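Protein (sliding clamp) (Enterobacteria phage RB69, PDB 1B77) forms a trimeric sliding clamp of the phage replisome that probably encircles DNA and tethers the DNA polymerase to it for processive synthesis. Local coordinates at residues 12-17 with 38-43; 118-123 with 191-196; 138-143 with 180-185; 146-151 with 166-171; 187-192 with 216-221. All coordinates share one frame; numbering follows the deposited sequence.

Contact 1: 12-17 with 38-43; sequences KNFASI and TYAEAN
Phe14 and Ile17 both turn CG or CG1 anti to their own carbonyl carbon (chi1 -79° and -64°), and with chi2 of Ile17 trans (180°), CD1 is carried on to Ala40, where the Phe14 ring also arrives. This is the helix-on-sheet packing of the DNA-clamp fold: the C-terminal part of helix 5-15, with Ile17, lies against strand 38-44. Ala40 CB sits over one face of the Phe14 ring in a CH-pi contact, 3.9 Å from the centroid and displaced toward the rim, closest to CE1. The same methyl meets Ile17 CD1 at 3.6 Å, so one small side chain receives both larger ones. Ile17 also crosses Thr38 at about a right angle, with CD1 3.7 Å from Thr38 CG2. Thr38 OG1 is hydrogen-bonded to Asn186 O. No hydrogen bond joins the two segments, and the contact is buried and apolar. Strand 215-219 adds Tyr216, which touches both Ile17 and Ala40. At the far end of the ring, Phe14 CZ is 3.7 Å from Glu41 N and reaches Ala42 CB at 4.3 Å.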
# COMPACT_ATOMS: atom_id res chain seq x y z
N LYS A 12 17.92 -6.87 9.16
CA LYS A 12 16.99 -5.91 8.61
C LYS A 12 16.71 -4.81 9.64
O LYS A 12 16.53 -3.65 9.28
CB LYS A 12 15.69 -6.60 8.19
CG LYS A 12 14.95 -5.88 7.06
CD LYS A 12 13.69 -6.61 6.61
CE LYS A 12 13.03 -5.89 5.41
NZ LYS A 12 13.87 -5.90 4.16
N ASN A 13 16.69 -5.16 10.93
CA ASN A 13 16.48 -4.15 11.97
C ASN A 13 17.72 -3.25 12.01
O ASN A 13 17.60 -2.04 12.18
CB ASN A 13 16.26 -4.82 13.34
CG ASN A 13 16.26 -3.81 14.49
OD1 ASN A 13 17.20 -3.75 15.28
ND2 ASN A 13 15.20 -3.01 14.59
N PHE A 14 18.89 -3.85 11.85
CA PHE A 14 20.15 -3.10 11.84
C PHE A 14 20.21 -2.09 10.68
O PHE A 14 20.65 -0.95 10.86
CB PHE A 14 21.35 -4.07 11.75
CG PHE A 14 21.72 -4.73 13.07
CD1 PHE A 14 20.76 -4.99 14.04
CD2 PHE A 14 23.04 -5.11 13.31
CE1 PHE A 14 21.11 -5.64 15.24
CE2 PHE A 14 23.40 -5.75 14.50
CZ PHE A 14 22.43 -6.01 15.47
N ALA A 15 19.75 -2.49 9.49
CA ALA A 15 19.76 -1.61 8.33
C ALA A 15 18.93 -0.35 8.56
O ALA A 15 19.15 0.67 7.90
CB ALA A 15 19.25 -2.34 7.09
N SER A 16 17.98 -0.41 9.48
CA SER A 16 17.17 0.76 9.76
C SER A 16 17.96 1.70 10.67
O SER A 16 17.63 2.87 10.82
CB SER A 16 15.85 0.36 10.43
OG SER A 16 16.08 -0.05 11.77
N ILE A 17 19.02 1.18 11.29
CA ILE A 17 19.86 2.00 12.15
C ILE A 17 20.98 2.65 11.33
O ILE A 17 21.32 3.80 11.55
CB ILE A 17 20.49 1.16 13.29
CG1 ILE A 17 19.40 0.62 14.20
CG2 ILE A 17 21.48 2.04 14.08
CD1 ILE A 17 19.89 -0.21 15.35
N THR A 38 22.58 5.60 18.13
CA THR A 38 22.12 4.24 18.37
C THR A 38 23.10 3.13 18.01
O THR A 38 23.66 3.12 16.91
CB THR A 38 20.78 3.99 17.63
OG1 THR A 38 19.76 4.84 18.16
CG2 THR A 38 20.33 2.54 17.78
N TYR A 39 23.29 2.19 18.93
CA TYR A 39 24.19 1.04 18.72
C TYR A 39 23.39 -0.25 18.85
O TYR A 39 22.46 -0.33 19.66
CB TYR A 39 25.31 1.04 19.76
CG TYR A 39 26.15 -0.23 19.81
CD1 TYR A 39 27.26 -0.40 18.97
CD2 TYR A 39 25.86 -1.24 20.72
CE1 TYR A 39 28.05 -1.55 19.04
CE2 TYR A 39 26.64 -2.40 20.80
CZ TYR A 39 27.73 -2.55 19.96
OH TYR A 39 28.51 -3.68 20.04
N ALA A 40 23.75 -1.27 18.07
CA ALA A 40 23.07 -2.56 18.14
C ALA A 40 24.05 -3.70 17.94
O ALA A 40 25.02 -3.58 17.17
CB ALA A 40 21.96 -2.64 17.09
N GLU A 41 23.80 -4.80 18.63
CA GLU A 41 24.65 -5.98 18.53
C GLU A 41 23.85 -7.23 18.84
O GLU A 41 22.84 -7.18 19.54
CB GLU A 41 25.83 -5.88 19.51
CG GLU A 41 25.43 -5.83 20.98
CD GLU A 41 26.60 -6.07 21.92
OE1 GLU A 41 27.67 -5.46 21.73
OE2 GLU A 41 26.45 -6.88 22.85
N ALA A 42 24.32 -8.35 18.32
CA ALA A 42 23.63 -9.61 18.54
C ALA A 42 24.46 -10.81 18.17
O ALA A 42 25.29 -10.76 17.26
CB ALA A 42 22.33 -9.62 17.73
N ASN A 43 24.24 -11.90 18.90
CA ASN A 43 24.90 -13.17 18.64
C ASN A 43 23.97 -13.89 17.69
O ASN A 43 22.76 -13.90 17.89
CB ASN A 43 25.04 -13.98 19.93
CG ASN A 43 25.96 -13.35 20.93
OD1 ASN A 43 25.76 -13.47 22.14
ND2 ASN A 43 26.99 -12.67 20.43

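Contact 2: 118-123 with 191-196; sequences IKAEDL and PGNYKV
Ile118 and Tyr194 are joined by two backbone hydrogen bonds, Tyr194 N to Ile118 O at 2.9 Å and Ile118 N to Tyr194 O at 3.0 Å, as an antiparallel hydrogen-bonded pair. A side-chain bond follows where the chain turns into the helix: Ala120 N donates to Asn193 OD1 at 2.9 Å, with the N-H standing above the plane of the amide. Asn193 CG lies anti to its carbonyl carbon (chi1 -62°), beside the backbone N, and OD1 reaches over the start of the helix, where it also comes close to Lys119 CA. One water bridges further along, giving a hydrogen to Ala120 O and accepting one from Gly192 N.

In the clamp fold this is the junction at which edge strand 114-118 of the six-stranded sheet passes into helix 120-132, with Lys119 at the N-cap. The incoming chain before strand 194-201 runs beside that junction. Gly192 adopts backbone angles at which a CB would collide with the carbonyl O of Pro191, and its own O receives a CA-H...O contact from Ala120 CA at 3.2 Å.

The apolar contacts are made by Leu123, Ile118, Tyr194 and Val196. Leu123 CD2 meets Tyr194 CE1 at 3.7 Å, approaching the ring obliquely, and Ile118 CG2 touches Tyr194 CB at 4.0 Å and Val196 CG2 at 4.1 Å. The Tyr194 hydroxyl is bonded to Gln190 O. On helix 120-132, Asp122 packs against Arg87 of a neighbouring subunit.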
# COMPACT_ATOMS: atom_id res chain seq x y z
N ILE A 118 10.56 -3.30 29.94
CA ILE A 118 9.35 -3.00 29.19
C ILE A 118 8.91 -4.26 28.44
O ILE A 118 9.73 -4.94 27.82
CB ILE A 118 9.61 -1.84 28.19
CG1 ILE A 118 8.33 -1.48 27.45
CG2 ILE A 118 10.74 -2.22 27.24
CD1 ILE A 118 8.39 -0.12 26.77
N LYS A 119 7.63 -4.58 28.54
CA LYS A 119 7.07 -5.76 27.89
C LYS A 119 6.80 -5.47 26.42
O LYS A 119 6.66 -4.31 26.03
CB LYS A 119 5.77 -6.18 28.58
CG LYS A 119 5.90 -6.48 30.07
CD LYS A 119 4.55 -6.82 30.67
CE LYS A 119 4.67 -7.21 32.14
NZ LYS A 119 5.56 -8.40 32.31
N ALA A 120 6.70 -6.53 25.63
CA ALA A 120 6.45 -6.44 24.19
C ALA A 120 5.26 -5.56 23.78
O ALA A 120 5.40 -4.72 22.89
CB ALA A 120 6.29 -7.84 23.60
N GLU A 121 4.10 -5.75 24.39
CA GLU A 121 2.93 -4.94 24.02
C GLU A 121 3.10 -3.48 24.43
O GLU A 121 2.76 -2.57 23.68
CB GLU A 121 1.65 -5.50 24.67
CG GLU A 121 1.38 -6.96 24.36
CD GLU A 121 -0.06 -7.35 24.67
OE1 GLU A 121 -0.64 -6.76 25.63
OE2 GLU A 121 -0.61 -8.24 23.97
N ASP A 122 3.63 -3.27 25.63
CA ASP A 122 3.88 -1.92 26.12
C ASP A 122 4.81 -1.19 25.15
O ASP A 122 4.53 -0.05 24.77
CB ASP A 122 4.48 -2.00 27.53
CG ASP A 122 3.52 -2.60 28.54
OD1 ASP A 122 2.32 -2.73 28.21
OD2 ASP A 122 3.95 -2.93 29.66
N LEU A 123 5.89 -1.84 24.74
CA LEU A 123 6.82 -1.23 23.79
C LEU A 123 6.08 -0.94 22.49
O LEU A 123 6.17 0.15 21.94
CB LEU A 123 7.99 -2.17 23.49
CG LEU A 123 8.93 -1.70 22.37
CD1 LEU A 123 9.58 -0.37 22.76
CD2 LEU A 123 9.99 -2.75 22.10
N PRO A 191 10.34 -5.42 17.88
CA PRO A 191 9.41 -5.92 18.90
C PRO A 191 9.95 -7.01 19.83
O PRO A 191 10.69 -7.89 19.40
CB PRO A 191 8.21 -6.39 18.08
CG PRO A 191 8.80 -6.70 16.74
CD PRO A 191 9.74 -5.54 16.54
N GLY A 192 9.59 -6.93 21.10
CA GLY A 192 10.04 -7.90 22.08
C GLY A 192 10.04 -7.37 23.51
O GLY A 192 9.66 -6.22 23.76
N ASN A 193 10.46 -8.23 24.45
CA ASN A 193 10.54 -7.87 25.87
C ASN A 193 11.98 -7.43 26.15
O ASN A 193 12.93 -8.10 25.74
CB ASN A 193 10.21 -9.08 26.75
CG ASN A 193 8.80 -9.59 26.53
OD1 ASN A 193 7.82 -8.90 26.81
ND2 ASN A 193 8.69 -10.81 26.03
N TYR A 194 12.14 -6.32 26.85
CA TYR A 194 13.47 -5.83 27.13
C TYR A 194 13.78 -5.47 28.57
O TYR A 194 12.93 -4.95 29.29
CB TYR A 194 13.77 -4.59 26.27
CG TYR A 194 13.78 -4.85 24.79
CD1 TYR A 194 12.58 -4.97 24.07
CD2 TYR A 194 14.98 -5.02 24.11
CE1 TYR A 194 12.60 -5.25 22.70
CE2 TYR A 194 15.00 -5.30 22.74
CZ TYR A 194 13.82 -5.42 22.05
OH TYR A 194 13.86 -5.70 20.70
N LYS A 195 15.01 -5.75 28.96
CA LYS A 195 15.51 -5.38 30.27
C LYS A 195 16.09 -4.00 29.97
O LYS A 195 16.89 -3.86 29.05
CB LYS A 195 16.62 -6.34 30.72
CG LYS A 195 17.33 -5.89 31.99
CD LYS A 195 18.12 -7.03 32.64
CE LYS A 195 19.22 -7.55 31.74
NZ LYS A 195 19.98 -8.66 32.38
N VAL A 196 15.68 -2.98 30.72
CA VAL A 196 16.17 -1.63 30.48
C VAL A 196 17.16 -1.16 31.53
O VAL A 196 16.82 -1.00 32.69
CB VAL A 196 15.00 -0.63 30.46
CG1 VAL A 196 15.51 0.77 30.14
CG2 VAL A 196 13.97 -1.09 29.44
O HOH W 1 7.30 -5.15 21.05

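Contact 3: 138-143 with 180-185; sequences IAITNK and FVINMA
Ile138 and Ile182 exchange two backbone hydrogen bonds, Ile182 N to Ile138 O at 2.8 Å and nearly straight (176° at the hydrogen), and Ile138 N to Ile182 O at 3.0 Å. Two residues further on, Ile140 and Phe180 repeat the pattern, with Ile140 N to Phe180 O at 2.8 Å and a more bent return bond from Phe180 N to Ile140 O. Between these pairs Ala139 faces Val181 as a non-hydrogen-bonded pair. There Ala139 CA comes to 3.1 Å from Phe180 O in a CA-H...O contact, so this carbonyl meets both an N-H and a C-H.

Ile138, Ile140, Phe180 and Ile182 share one face of the sheet. Ile138 and Ile182 lie side by side, CG1 of the first 3.8 Å from CB of the second, while the CD1 methyls of Ile140 and Ile182 meet at 4.0 Å. Met184 closes the end of this row: bent at chi2 (86°) and chi3 (-58°), it crosses Ile138 at about a right angle and brings CE to 3.4 Å from Ile138 CG2, a tight methyl contact. CE also presses on Ile138 CD1.

Strand 137-143 is the middle strand of a five-stranded antiparallel sheet in the C-terminal half of the clamp subunit, paired on its other edge with strand 146-152. Beyond the apolar face, Met220 touches Phe180 and Ile182, and Ile140 and Phe180 both touch Leu198 of strand 194-201, which joins this sheet to the six-stranded one.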
# COMPACT_ATOMS: atom_id res chain seq x y z
N ILE A 138 10.92 10.97 24.74
CA ILE A 138 10.35 10.35 25.93
C ILE A 138 11.31 10.58 27.09
O ILE A 138 12.50 10.85 26.88
CB ILE A 138 10.16 8.82 25.77
CG1 ILE A 138 11.51 8.14 25.56
CG2 ILE A 138 9.24 8.54 24.59
CD1 ILE A 138 11.45 6.63 25.61
N ALA A 139 10.79 10.48 28.30
CA ALA A 139 11.60 10.64 29.50
C ALA A 139 11.28 9.51 30.48
O ALA A 139 10.12 9.28 30.82
CB ALA A 139 11.30 11.99 30.15
N ILE A 140 12.32 8.81 30.91
CA ILE A 140 12.15 7.72 31.87
C ILE A 140 12.51 8.30 33.23
O ILE A 140 13.64 8.73 33.46
CB ILE A 140 13.07 6.53 31.51
CG1 ILE A 140 12.81 6.12 30.05
CG2 ILE A 140 12.78 5.35 32.42
CD1 ILE A 140 13.80 5.12 29.49
N THR A 141 11.53 8.34 34.13
CA THR A 141 11.75 8.93 35.43
C THR A 141 11.15 8.16 36.61
O THR A 141 10.31 7.27 36.43
CB THR A 141 11.19 10.37 35.45
OG1 THR A 141 11.62 11.04 36.63
CG2 THR A 141 9.67 10.34 35.41
N ASN A 142 11.58 8.51 37.81
CA ASN A 142 11.08 7.88 39.02
C ASN A 142 9.89 8.68 39.52
O ASN A 142 9.99 9.90 39.71
CB ASN A 142 12.16 7.81 40.11
CG ASN A 142 12.66 9.18 40.54
OD1 ASN A 142 13.17 9.95 39.72
ND2 ASN A 142 12.54 9.48 41.83
N LYS A 143 8.76 8.01 39.72
CA LYS A 143 7.56 8.68 40.17
C LYS A 143 6.67 7.76 41.01
O LYS A 143 6.38 6.64 40.61
CB LYS A 143 6.77 9.19 38.97
CG LYS A 143 5.45 9.83 39.32
CD LYS A 143 4.64 10.15 38.08
CE LYS A 143 3.41 10.98 38.45
NZ LYS A 143 3.81 12.25 39.13
N PHE A 180 15.73 10.70 32.65
CA PHE A 180 16.52 10.41 31.46
C PHE A 180 15.71 10.66 30.20
O PHE A 180 14.64 10.08 30.01
CB PHE A 180 17.01 8.96 31.48
CG PHE A 180 17.89 8.62 32.66
CD1 PHE A 180 19.21 9.07 32.72
CD2 PHE A 180 17.40 7.85 33.71
CE1 PHE A 180 20.03 8.74 33.81
CE2 PHE A 180 18.21 7.53 34.80
CZ PHE A 180 19.52 7.97 34.85
N VAL A 181 16.22 11.54 29.34
CA VAL A 181 15.55 11.91 28.11
C VAL A 181 16.09 11.19 26.87
O VAL A 181 17.30 11.17 26.63
CB VAL A 181 15.67 13.43 27.88
CG1 VAL A 181 14.91 13.84 26.62
CG2 VAL A 181 15.16 14.17 29.09
N ILE A 182 15.19 10.63 26.08
CA ILE A 182 15.57 9.91 24.87
C ILE A 182 14.86 10.43 23.62
O ILE A 182 13.65 10.64 23.63
CB ILE A 182 15.27 8.39 25.01
CG1 ILE A 182 16.21 7.78 26.05
CG2 ILE A 182 15.43 7.69 23.67
CD1 ILE A 182 15.93 6.32 26.35
N ASN A 183 15.63 10.65 22.56
CA ASN A 183 15.07 11.12 21.30
C ASN A 183 14.38 9.90 20.68
O ASN A 183 15.03 8.92 20.34
CB ASN A 183 16.18 11.64 20.38
CG ASN A 183 15.69 11.95 18.97
OD1 ASN A 183 14.51 12.28 18.76
ND2 ASN A 183 16.59 11.87 17.99
N MET A 184 13.06 9.97 20.55
CA MET A 184 12.31 8.85 20.02
C MET A 184 12.81 8.35 18.67
O MET A 184 12.57 7.20 18.31
CB MET A 184 10.83 9.20 19.91
CG MET A 184 9.95 7.97 19.83
SD MET A 184 9.49 7.29 21.45
CE MET A 184 11.02 6.97 22.20
N ALA A 185 13.49 9.21 17.93
CA ALA A 185 14.00 8.82 16.62
C ALA A 185 15.10 7.77 16.71
O ALA A 185 15.46 7.16 15.71
CB ALA A 185 14.51 10.04 15.87

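Contact 4: 146-151 with 166-171; sequences KIVING and SLTLTD
Asn150 and Ser166 meet at the flat amide: Ser166 OG donates to Asn150 OD1 at 3.2 Å, tilted 27° from the plane of the carbonyl, and Ser166 CB lies close to the same oxygen. At the other end of the ladder the carboxylate of Asp171 takes Lys146 NZ on OD1 at 2.6 Å, nearly in line with the C-O bond, as a salt bridge. The lysine chain, bent at chi4 (-62°), lies side by side with Asp171. On its way it brushes Thr168 tightly, CD to CG2 3.4 Å. On the opposite face of the sheet, Leu169 CD1 touches both CG1 and CD1 of Ile149, each at 3.7 Å.

Backbone bonds join Ile149 with Leu167 in both directions. Past them the register slips: Ile147 O accepts from Leu169 N at 2.9 Å, whereas Ile147 N gives to Thr170 O at 2.8 Å. Thr170 OG1 is hydrogen-bonded to Thr116 OG1 of strand 114-118. This slip is a beta bulge in an antiparallel pair at the end of this chain's own sheet, and Ser166 and Leu167 continue the sheet into a strand of a neighbouring subunit, the intersubunit beta ladder that closes sliding-clamp rings.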
# COMPACT_ATOMS: atom_id res chain seq x y z
N LYS A 146 7.45 4.20 41.36
CA LYS A 146 7.48 3.47 40.10
C LYS A 146 8.37 4.16 39.07
O LYS A 146 8.68 5.35 39.20
CB LYS A 146 6.07 3.33 39.54
CG LYS A 146 5.14 2.53 40.41
CD LYS A 146 3.78 2.38 39.77
CE LYS A 146 2.96 1.31 40.48
NZ LYS A 146 3.64 -0.01 40.38
N ILE A 147 8.80 3.40 38.07
CA ILE A 147 9.61 3.97 37.00
C ILE A 147 8.58 4.21 35.92
O ILE A 147 7.78 3.31 35.62
CB ILE A 147 10.68 2.99 36.47
CG1 ILE A 147 11.65 2.62 37.59
CG2 ILE A 147 11.45 3.62 35.31
CD1 ILE A 147 12.46 3.79 38.10
N VAL A 148 8.56 5.41 35.36
CA VAL A 148 7.59 5.71 34.32
C VAL A 148 8.22 6.34 33.09
O VAL A 148 9.29 6.95 33.16
CB VAL A 148 6.49 6.66 34.84
CG1 VAL A 148 5.80 6.03 36.04
CG2 VAL A 148 7.10 8.00 35.21
N ILE A 149 7.55 6.16 31.96
CA ILE A 149 7.98 6.73 30.69
C ILE A 149 6.95 7.75 30.26
O ILE A 149 5.79 7.41 30.05
CB ILE A 149 8.06 5.66 29.57
CG1 ILE A 149 9.19 4.68 29.87
CG2 ILE A 149 8.27 6.34 28.22
CD1 ILE A 149 9.44 3.67 28.76
N ASN A 150 7.36 9.01 30.15
CA ASN A 150 6.47 10.08 29.72
C ASN A 150 6.85 10.47 28.30
O ASN A 150 8.04 10.57 27.97
CB ASN A 150 6.58 11.30 30.63
CG ASN A 150 6.04 11.04 32.02
OD1 ASN A 150 4.90 10.62 32.19
ND2 ASN A 150 6.87 11.30 33.02
N GLY A 151 5.85 10.68 27.44
CA GLY A 151 6.11 11.06 26.07
C GLY A 151 5.74 12.51 25.82
O GLY A 151 4.67 12.95 26.23
N SER A 166 1.80 8.41 28.88
CA SER A 166 2.49 7.94 30.06
C SER A 166 2.33 6.43 30.24
O SER A 166 1.22 5.91 30.21
CB SER A 166 1.97 8.67 31.29
OG SER A 166 2.72 8.29 32.43
N LEU A 167 3.45 5.75 30.44
CA LEU A 167 3.46 4.30 30.61
C LEU A 167 4.23 3.93 31.88
O LEU A 167 5.38 4.32 32.06
CB LEU A 167 4.11 3.64 29.40
CG LEU A 167 4.54 2.17 29.50
CD1 LEU A 167 3.33 1.28 29.71
CD2 LEU A 167 5.27 1.77 28.21
N THR A 168 3.59 3.15 32.74
CA THR A 168 4.19 2.70 33.99
C THR A 168 4.94 1.38 33.74
O THR A 168 4.41 0.46 33.12
CB THR A 168 3.11 2.45 35.07
OG1 THR A 168 2.37 3.66 35.28
CG2 THR A 168 3.74 2.03 36.38
N LEU A 169 6.17 1.29 34.23
CA LEU A 169 6.95 0.08 34.03
C LEU A 169 7.03 -0.81 35.26
O LEU A 169 6.18 -1.69 35.45
CB LEU A 169 8.36 0.45 33.55
CG LEU A 169 8.35 1.31 32.28
CD1 LEU A 169 9.77 1.66 31.86
CD2 LEU A 169 7.62 0.57 31.17
N THR A 170 8.03 -0.59 36.10
CA THR A 170 8.23 -1.38 37.31
C THR A 170 8.25 -0.53 38.58
O THR A 170 8.22 0.70 38.52
CB THR A 170 9.55 -2.15 37.24
OG1 THR A 170 10.63 -1.22 37.09
CG2 THR A 170 9.55 -3.11 36.07
N ASP A 171 8.31 -1.21 39.73
CA ASP A 171 8.34 -0.53 41.02
C ASP A 171 9.75 -0.04 41.29
O ASP A 171 10.72 -0.69 40.92
CB ASP A 171 7.91 -1.46 42.16
CG ASP A 171 6.52 -2.05 41.94
OD1 ASP A 171 5.60 -1.30 41.57
OD2 ASP A 171 6.36 -3.27 42.16

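Contact 5: 187-192 with 216-221; sequences MKIQPG and YVIAME
Tyr216 OH accepts a nearly straight hydrogen bond from Gln190 N, 3.0 Å long with 172° at the hydrogen, while Gln190 CG lies against the same oxygen at 3.4 Å. One face of the Tyr216 ring is covered by Ile189, whose CG1 stands 4.0 Å from the centroid in a CH-pi contact, offset toward the CD1 side of the rim. Ile189 CA approaches CZ on that face at 3.7 Å. The CB of Tyr216 points toward the loop, and CG, anti to the carbonyl carbon (chi1 -57°), continues to the ring.

Two residues further on, Ile218 CD1 meets two loop residues, Ile189 CD1 and Met187 SD, each at 3.7 Å. Met187, bent at both chi2 and chi3, crosses Ile218 at about a right angle.

The loop is shaped by an inverse gamma turn centred on Lys188, closed by a weak bond from Ile189 N to Met187 O. Asn13 of helix 5-15 secures both partners: its OD1 bonds the Tyr216 hydroxyl, consistent with that hydroxyl donating to it, and its ND2 bonds Lys188 O.

The loop links strands 178-183 and 194-201 and lies over strand 215-219, a central strand of the six-stranded sheet between 38-44 and 204-210. Tyr194 of strand 194-201 packs on both Ile189 and Tyr216, and Phe209 of strand 204-210 touches Met187.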
# COMPACT_ATOMS: atom_id res chain seq x y z
N MET A 187 14.89 5.14 18.84
CA MET A 187 14.30 3.90 19.36
C MET A 187 13.97 2.89 18.27
O MET A 187 12.82 2.48 18.13
CB MET A 187 13.02 4.23 20.15
CG MET A 187 13.27 5.01 21.43
SD MET A 187 14.13 4.06 22.69
CE MET A 187 12.78 3.04 23.30
N LYS A 188 14.99 2.51 17.50
CA LYS A 188 14.83 1.54 16.41
C LYS A 188 14.86 0.12 16.98
O LYS A 188 15.53 -0.76 16.45
CB LYS A 188 15.98 1.70 15.40
CG LYS A 188 16.26 3.13 14.96
CD LYS A 188 15.21 3.65 14.00
CE LYS A 188 15.46 5.11 13.66
NZ LYS A 188 16.81 5.34 13.07
N ILE A 189 14.14 -0.08 18.08
CA ILE A 189 14.08 -1.37 18.75
C ILE A 189 13.03 -2.29 18.14
O ILE A 189 11.86 -1.94 18.08
CB ILE A 189 13.74 -1.17 20.24
CG1 ILE A 189 14.90 -0.49 20.96
CG2 ILE A 189 13.43 -2.50 20.90
CD1 ILE A 189 15.06 0.96 20.60
N GLN A 190 13.44 -3.48 17.71
CA GLN A 190 12.48 -4.42 17.14
C GLN A 190 11.54 -4.94 18.24
O GLN A 190 11.88 -4.91 19.41
CB GLN A 190 13.21 -5.60 16.46
CG GLN A 190 13.98 -6.51 17.41
CD GLN A 190 14.53 -7.75 16.71
OE1 GLN A 190 14.95 -8.70 17.36
NE2 GLN A 190 14.53 -7.74 15.39
N PRO A 191 10.34 -5.42 17.88
CA PRO A 191 9.41 -5.92 18.90
C PRO A 191 9.95 -7.01 19.83
O PRO A 191 10.69 -7.89 19.40
CB PRO A 191 8.21 -6.39 18.08
CG PRO A 191 8.80 -6.70 16.74
CD PRO A 191 9.74 -5.54 16.54
N GLY A 192 9.59 -6.93 21.10
CA GLY A 192 10.04 -7.90 22.08
C GLY A 192 10.04 -7.37 23.51
O GLY A 192 9.66 -6.22 23.76
N TYR A 216 20.60 -3.12 22.54
CA TYR A 216 20.76 -1.79 21.96
C TYR A 216 21.30 -0.83 23.01
O TYR A 216 20.97 -0.94 24.19
CB TYR A 216 19.44 -1.21 21.47
CG TYR A 216 18.67 -2.02 20.46
CD1 TYR A 216 17.79 -3.01 20.86
CD2 TYR A 216 18.78 -1.76 19.09
CE1 TYR A 216 17.01 -3.72 19.95
CE2 TYR A 216 18.01 -2.47 18.16
CZ TYR A 216 17.13 -3.44 18.60
OH TYR A 216 16.33 -4.12 17.70
N VAL A 217 22.14 0.10 22.57
CA VAL A 217 22.68 1.13 23.45
C VAL A 217 22.32 2.46 22.79
O VAL A 217 22.73 2.74 21.65
CB VAL A 217 24.21 1.04 23.63
CG1 VAL A 217 24.71 2.29 24.37
CG2 VAL A 217 24.58 -0.21 24.43
N ILE A 218 21.55 3.26 23.50
CA ILE A 218 21.12 4.54 22.97
C ILE A 218 21.59 5.69 23.84
O ILE A 218 21.40 5.69 25.06
CB ILE A 218 19.59 4.59 22.85
CG1 ILE A 218 19.11 3.46 21.93
CG2 ILE A 218 19.15 5.94 22.32
CD1 ILE A 218 17.63 3.17 22.02
N ALA A 219 22.21 6.68 23.20
CA ALA A 219 22.70 7.86 23.89
C ALA A 219 21.50 8.67 24.34
O ALA A 219 20.48 8.71 23.65
CB ALA A 219 23.58 8.69 22.96
N MET A 220 21.60 9.31 25.50
CA MET A 220 20.51 10.12 26.00
C MET A 220 20.79 11.61 25.82
O MET A 220 21.94 12.01 25.63
CB MET A 220 20.22 9.79 27.46
CG MET A 220 19.73 8.35 27.65
SD MET A 220 19.39 7.94 29.37
CE MET A 220 18.22 6.67 29.17
N GLU A 221 19.74 12.42 25.89
CA GLU A 221 19.85 13.86 25.70
C GLU A 221 20.55 14.66 26.79
O GLU A 221 20.64 14.22 27.94
CB GLU A 221 18.46 14.44 25.45
CG GLU A 221 17.75 13.77 24.29
CD GLU A 221 18.61 13.73 23.05
OE1 GLU A 221 19.04 14.81 22.60
OE2 GLU A 221 18.87 12.61 22.54

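Contact 1 closes early in the chain; contacts 3 and 4 are nested within the loop that contact 2 spans, and contact 5 ends last. Contacts 1, 2 and 5 all reach the six-stranded sheet, which joins the N- and C-terminal family regions. Contacts 1 and 5 lie near the centre of the subunit, each about 5 Å from it, their own centres about 9 Å apart, on neighbouring strands 38-44 and 215-219. Contact 2 shares Pro191 and Gly192 with contact 5, their centres about 11 Å apart. Contacts 3 and 4, centres about 9 Å apart, pair four strands of the five-stranded sheet, contact 4 at the edge facing the next subunit. Thus a continuous framework runs from the subunit's centre to its ring-forming interface.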